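Local structure of uncharacterized protein (Photobacterium profundum, 3R87) at residues P10-Y15 against A73-I78; D68-A73 against V96-A101; W92-W97 against G108-V113. The protein is a thioesterase of the 4-hydroxybenzoyl-CoA thioesterase family, with a hot-dog fold, that probably hydrolyses acyl thioesters. One frame throughout, in Å; residues are numbered along the deposited sequence.

Interaction 1 of 3, residues P10-Y15 against A73-I78; sequences PVQIYY and AEICDI
Q12 lays its side chain obliquely across I75, its CG 4.0 Å from I75 CG1 and its amide oxygen OE1 nearest, 3.7 Å from both I75 CG1 and CD1. CG stands anti to the backbone N (chi1 -177°) and the chain continues extended, with CB and CD also at van der Waals distance from I75 CG1. P10 CB meets I75 CG2 on the same face. On the reverse face V11 and I78 touch branch to branch, V11 CG2 lying 3.6 Å from I78 CG1 in one of the two V11 conformers. Beta-branched residues suit this buried side, where Y32, F33 and A36 of helix 28-41 cover them: it is the inner face of the hot-dog sheet, curled round its long helix. The backbones run antiparallel, and V11 and C76 form a doubly hydrogen-bonded pair, V11 N to C76 O at 2.9 Å and C76 N to V11 O at 2.8 Å. Past the strand, I13 bonds two successive residues: its N gives to E74 O (3.0 Å), and its O takes the N-H of A73 (2.9 Å). Because backbone bonds of this kind do not depend on side-chain type, the side chains can serve an apolar inner face and a more exposed outer one.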
# COMPACT_ATOMS: atom_id res chain seq x y z
N PRO A 10 -16.94 5.62 7.71
CA PRO A 10 -15.99 5.19 8.75
C PRO A 10 -14.77 4.53 8.14
O PRO A 10 -14.88 3.82 7.15
CB PRO A 10 -16.80 4.17 9.56
CG PRO A 10 -17.81 3.63 8.55
CD PRO A 10 -18.13 4.71 7.63
N VAL A 11 -13.63 4.72 8.78
CA VAL A 11 -12.41 4.02 8.41
C VAL A 11 -11.74 3.52 9.67
O VAL A 11 -11.38 4.32 10.55
CB VAL A 11 -11.42 4.93 7.60
CG1 VAL A 11 -10.05 4.24 7.47
CG2 VAL A 11 -12.06 5.20 6.24
N GLN A 12 -11.51 2.20 9.75
CA GLN A 12 -10.76 1.64 10.85
C GLN A 12 -9.28 1.57 10.47
O GLN A 12 -8.92 1.24 9.34
CB GLN A 12 -11.28 0.26 11.21
CG GLN A 12 -10.59 -0.34 12.39
CD GLN A 12 -11.28 -1.45 13.09
OE1 GLN A 12 -12.53 -1.53 13.09
NE2 GLN A 12 -10.54 -2.30 13.75
N ILE A 13 -8.42 1.84 11.45
CA ILE A 13 -6.97 1.86 11.28
C ILE A 13 -6.40 0.50 11.71
O ILE A 13 -6.47 0.14 12.89
CB ILE A 13 -6.35 3.00 12.09
CG1 ILE A 13 -6.98 4.35 11.71
CG2 ILE A 13 -4.84 3.02 11.93
CD1 ILE A 13 -6.98 4.68 10.24
N TYR A 14 -5.81 -0.22 10.76
CA TYR A 14 -5.24 -1.54 10.96
C TYR A 14 -3.72 -1.46 10.88
O TYR A 14 -3.13 -0.39 10.64
CB TYR A 14 -5.78 -2.50 9.89
CG TYR A 14 -7.27 -2.65 9.89
CD1 TYR A 14 -7.89 -3.59 10.76
CD2 TYR A 14 -8.06 -1.96 9.01
CE1 TYR A 14 -9.27 -3.77 10.72
CE2 TYR A 14 -9.44 -2.14 8.99
CZ TYR A 14 -10.04 -3.07 9.83
OH TYR A 14 -11.39 -3.26 9.76
N TYR A 15 -3.02 -2.60 11.01
CA TYR A 15 -1.58 -2.60 10.88
C TYR A 15 -1.11 -2.07 9.52
O TYR A 15 -0.05 -1.45 9.44
CB TYR A 15 -1.01 -4.01 11.09
CG TYR A 15 -0.69 -4.34 12.54
CD1 TYR A 15 -1.64 -4.73 13.43
CD2 TYR A 15 0.60 -4.27 12.97
CE1 TYR A 15 -1.29 -5.04 14.78
CE2 TYR A 15 0.96 -4.58 14.30
CZ TYR A 15 -0.02 -4.88 15.17
OH TYR A 15 0.29 -5.20 16.50
N ALA A 73 -6.18 1.13 15.58
CA ALA A 73 -7.45 0.62 16.13
C ALA A 73 -8.49 1.72 16.30
O ALA A 73 -9.61 1.42 16.70
CB ALA A 73 -7.24 -0.21 17.41
N GLU A 74 -8.19 2.97 15.99
CA GLU A 74 -9.21 4.00 15.93
C GLU A 74 -10.15 3.74 14.77
O GLU A 74 -9.70 3.34 13.68
CB GLU A 74 -8.60 5.39 15.88
CG GLU A 74 -7.88 5.70 17.17
CD GLU A 74 -7.22 7.05 17.29
OE1 GLU A 74 -6.83 7.37 18.46
OE2 GLU A 74 -6.92 7.73 16.29
N ILE A 75 -11.43 4.05 14.97
CA ILE A 75 -12.38 4.14 13.90
C ILE A 75 -12.62 5.62 13.68
O ILE A 75 -13.25 6.29 14.50
CB ILE A 75 -13.67 3.36 14.13
CG1 ILE A 75 -13.34 1.85 14.37
CG2 ILE A 75 -14.57 3.54 12.89
CD1 ILE A 75 -14.59 1.05 14.75
N CYS A 76 -12.06 6.14 12.61
CA CYS A 76 -12.20 7.55 12.27
C CYS A 76 -13.40 7.74 11.39
O CYS A 76 -13.95 6.81 10.79
CB CYS A 76 -10.97 7.99 11.51
SG CYS A 76 -9.50 8.05 12.54
N ASP A 77 -13.90 8.99 11.37
CA ASP A 77 -14.96 9.39 10.46
C ASP A 77 -14.37 10.23 9.36
O ASP A 77 -13.75 11.26 9.63
CB ASP A 77 -16.01 10.19 11.23
CG ASP A 77 -17.28 10.47 10.46
OD1 ASP A 77 -17.53 9.87 9.41
OD2 ASP A 77 -18.05 11.33 10.95
N ILE A 78 -14.53 9.80 8.11
CA ILE A 78 -14.18 10.62 6.96
C ILE A 78 -15.43 11.44 6.62
O ILE A 78 -16.48 10.86 6.36
CB ILE A 78 -13.73 9.80 5.75
CG1 ILE A 78 -12.72 8.73 6.10
CG2 ILE A 78 -13.30 10.74 4.65
CD1 ILE A 78 -11.49 9.30 6.66

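Interaction 2 of 3, residues D68-A73 against V96-A101; sequences DGVEFA and VWRPGA
V96, the first residue of 96-101, turns CB toward the loop 68-73 and brings CG1 to 4.3 Å from V70 CG2, a loose aliphatic touch in a buried spot that F29 of helix 28-41 also lines. R98 then carries the contact. Its CG passes V70 CG2 at 3.9 Å, the two side chains sliding past each other in opposite directions, so arginine's methylenes extend the apolar patch before the charge begins. A bend at chi3 (67°) swings NE aside, and G69 O stands 3.0 Å above the guanidinium plane of R98, toward its rim, at an angle too poor for a hydrogen bond. Here, where strand 89-97 of the hot-dog sheet runs out, a salt-bridge network ties the loop to it. R98 NH1 donates to D68 OD2 at 2.8 Å, within the guanidinium plane but from above the carboxylate, the two planes being 61° apart; OD1 of D68 is paired with K119 of the fourth subunit. R98 NH2 makes a long bridge to E71 OE2 (3.5 Å), and is held more closely by E74 OE1. From R98 the chain reverses in a type II turn, closed by A101 N to R98 O at 3.0 Å; G100 supplies the positive phi of its third position.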
# COMPACT_ATOMS: atom_id res chain seq x y z
N ASP A 68 -2.94 16.25 13.11
CA ASP A 68 -2.79 15.37 14.27
C ASP A 68 -2.53 13.97 13.77
O ASP A 68 -3.03 13.57 12.72
CB ASP A 68 -4.10 15.34 15.11
CG ASP A 68 -3.87 14.82 16.46
OD1 ASP A 68 -2.70 14.73 16.97
OD2 ASP A 68 -4.88 14.45 17.08
N GLY A 69 -1.82 13.19 14.55
CA GLY A 69 -1.55 11.80 14.24
C GLY A 69 -2.74 10.92 14.58
O GLY A 69 -3.43 11.10 15.61
N VAL A 70 -3.04 9.95 13.75
CA VAL A 70 -4.12 9.01 13.93
C VAL A 70 -3.49 7.67 14.35
O VAL A 70 -2.46 7.26 13.83
CB VAL A 70 -4.93 8.89 12.66
CG1 VAL A 70 -6.00 7.84 12.74
CG2 VAL A 70 -5.56 10.27 12.24
N GLU A 71 -4.14 6.97 15.29
CA GLU A 71 -3.56 5.80 15.91
C GLU A 71 -4.25 4.49 15.55
O GLU A 71 -5.42 4.43 15.18
CB GLU A 71 -3.54 5.97 17.42
CG GLU A 71 -2.64 7.14 17.81
CD GLU A 71 -2.64 7.49 19.24
OE1 GLU A 71 -3.12 6.74 20.06
OE2 GLU A 71 -2.22 8.61 19.56
N PHE A 72 -3.48 3.41 15.68
CA PHE A 72 -3.97 2.05 15.50
C PHE A 72 -5.26 1.80 16.26
O PHE A 72 -5.39 2.18 17.44
CB PHE A 72 -2.90 1.06 15.98
CG PHE A 72 -3.36 -0.36 15.94
CD1 PHE A 72 -3.68 -0.99 14.76
CD2 PHE A 72 -3.45 -1.08 17.13
CE1 PHE A 72 -4.12 -2.31 14.73
CE2 PHE A 72 -3.91 -2.42 17.08
CZ PHE A 72 -4.22 -3.02 15.91
N ALA A 73 -6.18 1.13 15.58
CA ALA A 73 -7.45 0.62 16.13
C ALA A 73 -8.49 1.72 16.30
O ALA A 73 -9.61 1.42 16.70
CB ALA A 73 -7.24 -0.21 17.41
N VAL A 96 -10.57 14.00 8.04
CA VAL A 96 -10.51 12.84 8.94
C VAL A 96 -10.71 13.31 10.36
O VAL A 96 -9.94 14.16 10.84
CB VAL A 96 -9.10 12.18 8.85
CG1 VAL A 96 -9.03 11.02 9.84
CG2 VAL A 96 -8.74 11.79 7.45
N TRP A 97 -11.71 12.73 11.05
CA TRP A 97 -11.97 13.09 12.45
C TRP A 97 -11.73 11.84 13.32
O TRP A 97 -12.40 10.79 13.14
CB TRP A 97 -13.44 13.55 12.59
CG TRP A 97 -13.61 14.95 12.07
CD1 TRP A 97 -13.54 15.37 10.78
CD2 TRP A 97 -13.84 16.12 12.85
NE1 TRP A 97 -13.74 16.73 10.71
CE2 TRP A 97 -13.91 17.20 11.98
CE3 TRP A 97 -13.99 16.34 14.24
CZ2 TRP A 97 -14.15 18.52 12.42
CZ3 TRP A 97 -14.25 17.62 14.67
CH2 TRP A 97 -14.33 18.68 13.78
N ARG A 98 -10.83 11.97 14.27
CA ARG A 98 -10.58 10.94 15.27
C ARG A 98 -11.75 10.86 16.23
O ARG A 98 -12.49 11.88 16.42
CB ARG A 98 -9.31 11.19 16.03
CG ARG A 98 -8.04 11.13 15.14
CD ARG A 98 -6.81 11.49 15.87
NE ARG A 98 -6.46 10.49 16.89
CZ ARG A 98 -5.70 10.71 17.99
NH1 ARG A 98 -5.20 11.94 18.27
NH2 ARG A 98 -5.44 9.73 18.83
N PRO A 99 -11.98 9.74 16.89
CA PRO A 99 -13.15 9.62 17.80
C PRO A 99 -13.14 10.65 18.88
O PRO A 99 -12.19 10.82 19.62
CB PRO A 99 -12.97 8.21 18.37
CG PRO A 99 -11.97 7.55 17.61
CD PRO A 99 -11.22 8.49 16.77
N GLY A 100 -14.26 11.40 18.98
CA GLY A 100 -14.40 12.41 20.02
C GLY A 100 -13.62 13.71 19.80
O GLY A 100 -13.67 14.59 20.67
N ALA A 101 -12.91 13.85 18.68
CA ALA A 101 -12.04 15.02 18.50
C ALA A 101 -12.85 16.27 18.25
O ALA A 101 -13.93 16.25 17.66
CB ALA A 101 -11.14 14.77 17.29

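Interaction 3 of 3, residues W92-W97 against G108-V113; sequences WRQEVW and GDIEMV
R93 reaches across to D109, the two side chains lying side by side and pointing the same way. From CB the chain runs through CG, which is anti to the backbone N (chi1 174°), and a bend at chi2 (70°) carries CD to 3.3 Å from D109 OD1. NE turns back to its own strand and gives its hydrogen to the anti lone pair of E95 OE2 at 2.9 Å. Beyond CZ, NH2 grips the same oxygen at 3.1 Å. NH1 meets D109 OD1 at 2.9 Å in a fairly straight bond (164°), and also donates to a water that in turn donates to D109 OD2. Arginine suits the site because its flat group can serve both carboxylates at its edge. Beneath this network the strands of hairpin 89-97/106-115 pair antiparallel, Q94 with G108 and W92 with I110 each hydrogen-bonded both ways. The opposite face, bearing W92, Q94 and I110, is buried; Q94 turns its amide to R37 and F33 O of helix 28-41. W92 makes a Met-aromatic contact with one of two M112 conformers: SD lies oblique to the ring, and W92 NE1 gives it a weak hydrogen bond at 3.4 Å. One positive group between two negative ones would ease the repulsion between E95 and D109, whose oxygens OE2 and OD1 remain 6.8 Å apart.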
# COMPACT_ATOMS: atom_id res chain seq x y z
N TRP A 92 -14.06 18.90 -3.73
CA TRP A 92 -14.36 18.10 -2.56
C TRP A 92 -13.65 18.68 -1.36
O TRP A 92 -12.45 19.01 -1.44
CB TRP A 92 -13.95 16.66 -2.78
CG TRP A 92 -14.57 15.97 -3.95
CD1 TRP A 92 -14.15 15.98 -5.24
CD2 TRP A 92 -15.72 15.11 -3.92
NE1 TRP A 92 -14.97 15.19 -5.99
CE2 TRP A 92 -15.94 14.63 -5.22
CE3 TRP A 92 -16.55 14.63 -2.89
CZ2 TRP A 92 -16.96 13.70 -5.54
CZ3 TRP A 92 -17.56 13.73 -3.19
CH2 TRP A 92 -17.76 13.31 -4.50
N ARG A 93 -14.34 18.78 -0.23
CA ARG A 93 -13.75 19.05 1.05
C ARG A 93 -13.83 17.76 1.84
O ARG A 93 -14.94 17.24 2.03
CB ARG A 93 -14.48 20.19 1.78
CG ARG A 93 -14.01 20.41 3.19
CD ARG A 93 -12.62 20.99 3.22
NE ARG A 93 -12.26 21.41 4.56
CZ ARG A 93 -11.53 22.48 4.83
NH1 ARG A 93 -10.87 23.17 3.86
NH2 ARG A 93 -11.37 22.78 6.10
N GLN A 94 -12.71 17.24 2.34
CA GLN A 94 -12.69 15.99 3.02
C GLN A 94 -11.88 16.10 4.27
O GLN A 94 -10.80 16.74 4.27
CB GLN A 94 -12.21 14.83 2.13
CG GLN A 94 -13.01 14.76 0.84
CD GLN A 94 -12.74 13.50 0.07
OE1 GLN A 94 -11.93 13.51 -0.87
NE2 GLN A 94 -13.36 12.41 0.48
N GLU A 95 -12.33 15.51 5.37
CA GLU A 95 -11.68 15.64 6.64
C GLU A 95 -11.69 14.32 7.38
O GLU A 95 -12.68 13.60 7.37
CB GLU A 95 -12.35 16.70 7.53
CG GLU A 95 -12.37 18.07 6.84
CD GLU A 95 -12.96 19.18 7.64
OE1 GLU A 95 -13.47 18.93 8.78
OE2 GLU A 95 -12.95 20.34 7.14
N VAL A 96 -10.57 14.00 8.04
CA VAL A 96 -10.51 12.84 8.94
C VAL A 96 -10.71 13.31 10.36
O VAL A 96 -9.94 14.16 10.84
CB VAL A 96 -9.10 12.18 8.85
CG1 VAL A 96 -9.03 11.02 9.84
CG2 VAL A 96 -8.74 11.79 7.45
N TRP A 97 -11.71 12.73 11.05
CA TRP A 97 -11.97 13.09 12.45
C TRP A 97 -11.73 11.84 13.32
O TRP A 97 -12.40 10.79 13.14
CB TRP A 97 -13.44 13.55 12.59
CG TRP A 97 -13.61 14.95 12.07
CD1 TRP A 97 -13.54 15.37 10.78
CD2 TRP A 97 -13.84 16.12 12.85
NE1 TRP A 97 -13.74 16.73 10.71
CE2 TRP A 97 -13.91 17.20 11.98
CE3 TRP A 97 -13.99 16.34 14.24
CZ2 TRP A 97 -14.15 18.52 12.42
CZ3 TRP A 97 -14.25 17.62 14.67
CH2 TRP A 97 -14.33 18.68 13.78
N GLY A 108 -8.39 17.85 3.51
CA GLY A 108 -8.05 17.90 2.09
C GLY A 108 -9.06 18.72 1.33
O GLY A 108 -10.28 18.58 1.50
N ASP A 109 -8.55 19.57 0.44
CA ASP A 109 -9.32 20.23 -0.59
C ASP A 109 -8.91 19.59 -1.91
O ASP A 109 -7.73 19.70 -2.31
CB ASP A 109 -9.03 21.74 -0.64
CG ASP A 109 -9.40 22.47 0.62
OD1 ASP A 109 -10.52 22.31 1.07
OD2 ASP A 109 -8.53 23.27 1.13
N ILE A 110 -9.81 18.87 -2.55
CA ILE A 110 -9.53 18.04 -3.70
C ILE A 110 -10.27 18.52 -4.90
O ILE A 110 -11.47 18.85 -4.80
CB ILE A 110 -9.82 16.56 -3.41
CG1 ILE A 110 -8.69 15.84 -2.65
CG2 ILE A 110 -10.11 15.83 -4.71
CD1 ILE A 110 -8.30 16.13 -1.64
N GLU A 111 -9.64 18.64 -6.04
CA GLU A 111 -10.28 18.97 -7.29
C GLU A 111 -10.24 17.77 -8.19
O GLU A 111 -9.14 17.23 -8.45
CB GLU A 111 -9.61 20.13 -7.99
CG GLU A 111 -9.50 21.33 -7.22
CD GLU A 111 -9.04 22.56 -8.02
OE1 GLU A 111 -8.67 22.46 -9.24
OE2 GLU A 111 -8.97 23.64 -7.38
N MET A 112 -11.37 17.34 -8.69
CA MET A 112 -11.55 16.14 -9.46
C MET A 112 -11.99 16.51 -10.89
O MET A 112 -12.86 17.40 -11.05
CB MET A 112 -12.72 15.38 -8.78
CG MET A 112 -13.09 14.07 -9.42
SD MET A 112 -14.43 13.16 -8.69
CE MET A 112 -15.85 13.86 -9.15
N VAL A 113 -11.50 15.76 -11.87
CA VAL A 113 -11.96 15.83 -13.27
C VAL A 113 -12.36 14.42 -13.70
O VAL A 113 -12.12 13.43 -13.06
CB VAL A 113 -10.83 16.37 -14.13
CG1 VAL A 113 -10.49 17.78 -13.70
CG2 VAL A 113 -9.54 15.51 -14.07
O HOH W 1 -12.53 22.01 -0.82
O HOH W 2 -9.00 25.27 2.93

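Interactions 1 and 3 are strand pairings of one antiparallel sheet, with helix 28-41 against its inner face; interaction 2 ties a loop to the end of strand 89-97. Interaction 1 joins strand 7-12 to strand 75-85, and interaction 3 joins strand 89-97 to strand 106-115; strands 75-85 and 89-97 are neighbours, probably hydrogen-bonded from W97 N to D77 O. Interactions 1 and 2, centres about 8 Å apart, share A73, alternate segments along the chain and meet where C76 SG packs on V70 CG1. The centre of interaction 3 lies about 18 Å from that of interaction 1, which closes before it opens, and about 17 Å from that of interaction 2, with which it shares V96 and W97. Interactions 1 and 2 thus cluster at one end of the sheet, where other subunits also pack, while interaction 3 lies nearer the middle of the chain and meets none.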